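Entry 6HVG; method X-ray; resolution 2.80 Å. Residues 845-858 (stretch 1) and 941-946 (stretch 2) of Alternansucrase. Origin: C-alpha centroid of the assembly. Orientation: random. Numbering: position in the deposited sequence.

Stretch 1, residues 845-858: PVISALLKARIKYV
Stretch 2 941-946: YRALVL

The contact is centred on Leu944, which loses 72 Å² to the helix, the largest share of the 271 Å² buried in total on both sides. Its CA-to-CB bond points toward the helix, and with chi1 at -174° (t) and chi2 at 77° (p) the side chain carries CD2 onto the helical surface. The tightest apolar approach follows: Leu944 CD2 lies 3.4 Å from Ala853 CB, a short distance that leaves no gap between the two methyl groups. The same methyl also reaches the preceding turn, where Leu944 CD2 stands 4.3 Å from Leu850 CD2 and 4.3 Å from the backbone atom Ala849 O.

Helical periodicity explains why these residues act together. Stretch 1 opens inside a helix that begins earlier in the chain, with phi/psi near -65/-42 from Pro845 through Lys856, so Ala849, Ala853 and Tyr857, spaced four apart, share one face and all direct CA-to-CB toward the second stretch. The backbone confirms the spacing: Ala853 N donates to Ala849 O at 2.8 Å, and Tyr857 N donates to Ala853 O at 2.8 Å. Ala849 O is thus already an acceptor within the helix, and its proximity to Leu944 is simple packing. Ala849 and Ala853 end at CB, and the CA atoms of Ala849 and Leu944 are 7.7 Å apart. Leu850 sets out sideways, but its mt rotamer (chi1 -72°, chi2 167°) brings its end nearer to Leu944.

One turn earlier along the helix, the apolar patch continues through Val846 and Val945. Val846 CG1 and Val945 CG2 are 4.0 Å apart, an ordinary van der Waals separation, and the corresponding CA atoms are 7.4 Å apart. Val846 points sideways with chi1 at -171° (t), whereas Val945 points toward the helix with chi1 off the wells at 146°. The chain is extended on both sides of Leu944, in strands that run in from earlier in the chain and on beyond Leu946, and it turns a corner at Leu944, whose phi/psi of -94/-36 breaks the extended run; Val945 resumes it at -154/126. The register runs antiparallel in sequence: as the second stretch advances from Arg942 through Leu944 to Val945, its partners step back from Tyr857 through Ala853 to Val846.

The polar edge lies at Tyr857 and Arg942. Tyr857 (chi1 -49°, m; chi2 -85°) directs its CA-to-CB bond toward the strand, while Arg942 starts sideways and bends nearer through chi1 65° (p) and chi2 90° (p), then extends with chi3 170° and chi4 -180°. Tyr857 OH is 3.8 Å from Arg942 NH2, too far for a hydrogen bond, and approaches the guanidinium obliquely. Arg942 is instead held within its own stretch, where Arg942 NH1 donates to Ala943 O at 3.1 Å with an N-H...acceptor angle of 166°; its NE is satisfied elsewhere in the structure. No hydrogen bond crosses between the stretches, so their direct association rests chiefly on apolar packing.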

# COMPACT_ATOMS: atom_id res chain seq x y z
N PRO A 845 -12.97 -26.09 -18.09
CA PRO A 845 -12.84 -27.34 -18.84
C PRO A 845 -11.41 -27.62 -19.28
O PRO A 845 -10.95 -28.75 -19.15
CB PRO A 845 -13.76 -27.12 -20.05
CG PRO A 845 -14.71 -26.06 -19.61
CD PRO A 845 -13.86 -25.14 -18.79
N VAL A 846 -10.71 -26.61 -19.77
CA VAL A 846 -9.33 -26.79 -20.25
C VAL A 846 -8.40 -27.15 -19.11
O VAL A 846 -7.60 -28.08 -19.20
CB VAL A 846 -8.77 -25.52 -20.94
CG1 VAL A 846 -7.44 -25.83 -21.62
CG2 VAL A 846 -9.76 -24.99 -21.96
N ILE A 847 -8.52 -26.45 -18.00
CA ILE A 847 -7.68 -26.70 -16.84
C ILE A 847 -8.04 -28.07 -16.22
O ILE A 847 -7.16 -28.78 -15.76
CB ILE A 847 -7.82 -25.58 -15.79
CG1 ILE A 847 -7.48 -24.20 -16.40
CG2 ILE A 847 -6.92 -25.85 -14.61
CD1 ILE A 847 -7.82 -23.04 -15.48
N SER A 848 -9.33 -28.44 -16.22
CA SER A 848 -9.77 -29.73 -15.71
C SER A 848 -9.19 -30.89 -16.52
O SER A 848 -8.80 -31.92 -15.98
CB SER A 848 -11.30 -29.82 -15.69
OG SER A 848 -11.86 -28.84 -14.82
N ALA A 849 -9.13 -30.69 -17.84
CA ALA A 849 -8.53 -31.66 -18.74
C ALA A 849 -7.04 -31.81 -18.48
O ALA A 849 -6.52 -32.94 -18.37
CB ALA A 849 -8.76 -31.25 -20.18
N LEU A 850 -6.35 -30.68 -18.38
CA LEU A 850 -4.92 -30.67 -18.07
C LEU A 850 -4.63 -31.41 -16.77
O LEU A 850 -3.66 -32.16 -16.67
CB LEU A 850 -4.39 -29.22 -18.01
CG LEU A 850 -4.29 -28.51 -19.36
CD1 LEU A 850 -4.07 -27.02 -19.15
CD2 LEU A 850 -3.19 -29.07 -20.24
N LEU A 851 -5.50 -31.20 -15.80
CA LEU A 851 -5.33 -31.80 -14.47
C LEU A 851 -5.48 -33.30 -14.49
O LEU A 851 -4.70 -34.00 -13.84
CB LEU A 851 -6.30 -31.18 -13.46
CG LEU A 851 -5.82 -29.86 -12.87
CD1 LEU A 851 -6.96 -29.09 -12.25
CD2 LEU A 851 -4.70 -30.10 -11.86
N LYS A 852 -6.47 -33.79 -15.23
CA LYS A 852 -6.70 -35.24 -15.40
C LYS A 852 -5.64 -35.89 -16.27
O LYS A 852 -5.21 -37.04 -16.02
CB LYS A 852 -8.09 -35.50 -15.96
CG LYS A 852 -9.19 -35.21 -14.95
CD LYS A 852 -10.59 -35.50 -15.46
CE LYS A 852 -11.15 -34.31 -16.22
NZ LYS A 852 -12.56 -34.47 -16.68
N ALA A 853 -5.20 -35.16 -17.29
CA ALA A 853 -4.11 -35.59 -18.16
C ALA A 853 -2.81 -35.69 -17.39
O ALA A 853 -1.95 -36.54 -17.69
CB ALA A 853 -3.96 -34.62 -19.32
N ARG A 854 -2.64 -34.83 -16.39
CA ARG A 854 -1.43 -34.82 -15.58
C ARG A 854 -1.30 -36.13 -14.81
O ARG A 854 -0.21 -36.68 -14.68
CB ARG A 854 -1.40 -33.63 -14.63
CG ARG A 854 -0.07 -33.40 -13.92
CD ARG A 854 -0.11 -32.17 -12.99
NE ARG A 854 1.22 -31.86 -12.46
CZ ARG A 854 1.74 -32.36 -11.33
NH1 ARG A 854 1.05 -33.19 -10.55
NH2 ARG A 854 2.96 -32.02 -10.97
N ILE A 855 -2.42 -36.65 -14.30
CA ILE A 855 -2.43 -37.92 -13.60
C ILE A 855 -2.02 -39.08 -14.54
O ILE A 855 -1.26 -39.95 -14.15
CB ILE A 855 -3.84 -38.20 -13.04
CG1 ILE A 855 -4.23 -37.15 -12.00
CG2 ILE A 855 -3.92 -39.63 -12.49
CD1 ILE A 855 -5.67 -37.20 -11.55
N LYS A 856 -2.56 -39.08 -15.76
CA LYS A 856 -2.35 -40.15 -16.75
C LYS A 856 -0.97 -40.14 -17.40
O LYS A 856 -0.37 -41.20 -17.62
CB LYS A 856 -3.38 -40.04 -17.88
CG LYS A 856 -4.72 -40.69 -17.61
CD LYS A 856 -5.66 -40.48 -18.80
CE LYS A 856 -6.56 -41.68 -19.04
NZ LYS A 856 -7.46 -41.97 -17.90
N TYR A 857 -0.49 -38.96 -17.78
CA TYR A 857 0.65 -38.89 -18.68
C TYR A 857 1.92 -38.22 -18.13
O TYR A 857 3.01 -38.49 -18.63
CB TYR A 857 0.27 -38.17 -19.96
CG TYR A 857 -1.00 -38.66 -20.62
CD1 TYR A 857 -0.99 -39.75 -21.49
CD2 TYR A 857 -2.20 -38.03 -20.40
CE1 TYR A 857 -2.14 -40.17 -22.12
CE2 TYR A 857 -3.36 -38.46 -21.00
CZ TYR A 857 -3.32 -39.53 -21.88
OH TYR A 857 -4.47 -39.98 -22.47
N VAL A 858 1.81 -37.35 -17.13
CA VAL A 858 2.94 -36.51 -16.74
C VAL A 858 3.93 -37.23 -15.84
O VAL A 858 3.71 -37.37 -14.64
CB VAL A 858 2.46 -35.20 -16.14
CG1 VAL A 858 3.63 -34.38 -15.62
CG2 VAL A 858 1.70 -34.41 -17.19
N TYR A 941 0.03 -40.21 -31.81
CA TYR A 941 -0.34 -39.25 -30.77
C TYR A 941 -1.66 -38.55 -31.14
O TYR A 941 -1.98 -38.41 -32.31
CB TYR A 941 0.79 -38.22 -30.59
CG TYR A 941 1.92 -38.69 -29.71
CD1 TYR A 941 2.86 -39.59 -30.18
CD2 TYR A 941 2.05 -38.24 -28.41
CE1 TYR A 941 3.88 -40.03 -29.36
CE2 TYR A 941 3.07 -38.67 -27.59
CZ TYR A 941 3.99 -39.58 -28.08
OH TYR A 941 4.99 -40.00 -27.25
N ARG A 942 -2.44 -38.17 -30.13
CA ARG A 942 -3.68 -37.43 -30.33
C ARG A 942 -3.75 -36.18 -29.47
O ARG A 942 -3.20 -36.14 -28.38
CB ARG A 942 -4.90 -38.31 -30.03
CG ARG A 942 -5.07 -38.78 -28.58
CD ARG A 942 -5.90 -37.83 -27.74
NE ARG A 942 -6.26 -38.40 -26.44
CZ ARG A 942 -6.98 -37.76 -25.51
NH1 ARG A 942 -7.39 -36.51 -25.71
NH2 ARG A 942 -7.31 -38.37 -24.38
N ALA A 943 -4.43 -35.16 -29.98
CA ALA A 943 -4.56 -33.89 -29.29
C ALA A 943 -5.42 -34.00 -28.04
O ALA A 943 -6.43 -34.67 -28.05
CB ALA A 943 -5.13 -32.84 -30.24
N LEU A 944 -4.96 -33.36 -26.97
CA LEU A 944 -5.76 -33.17 -25.78
C LEU A 944 -6.49 -31.81 -25.83
O LEU A 944 -7.64 -31.69 -25.40
CB LEU A 944 -4.84 -33.21 -24.55
CG LEU A 944 -5.50 -33.17 -23.18
CD1 LEU A 944 -6.10 -34.53 -22.82
CD2 LEU A 944 -4.49 -32.75 -22.13
N VAL A 945 -5.81 -30.83 -26.39
CA VAL A 945 -6.22 -29.44 -26.36
C VAL A 945 -5.63 -28.73 -27.59
O VAL A 945 -4.42 -28.81 -27.82
CB VAL A 945 -5.72 -28.81 -25.04
CG1 VAL A 945 -5.35 -27.33 -25.18
CG2 VAL A 945 -6.76 -29.00 -23.93
N LEU A 946 -6.49 -28.08 -28.38
CA LEU A 946 -6.06 -27.26 -29.55
C LEU A 946 -6.82 -25.95 -29.64
O LEU A 946 -8.05 -25.94 -29.59
CB LEU A 946 -6.29 -28.01 -30.84
CG LEU A 946 -5.31 -29.11 -31.20
CD1 LEU A 946 -5.75 -29.72 -32.51
CD2 LEU A 946 -3.87 -28.61 -31.33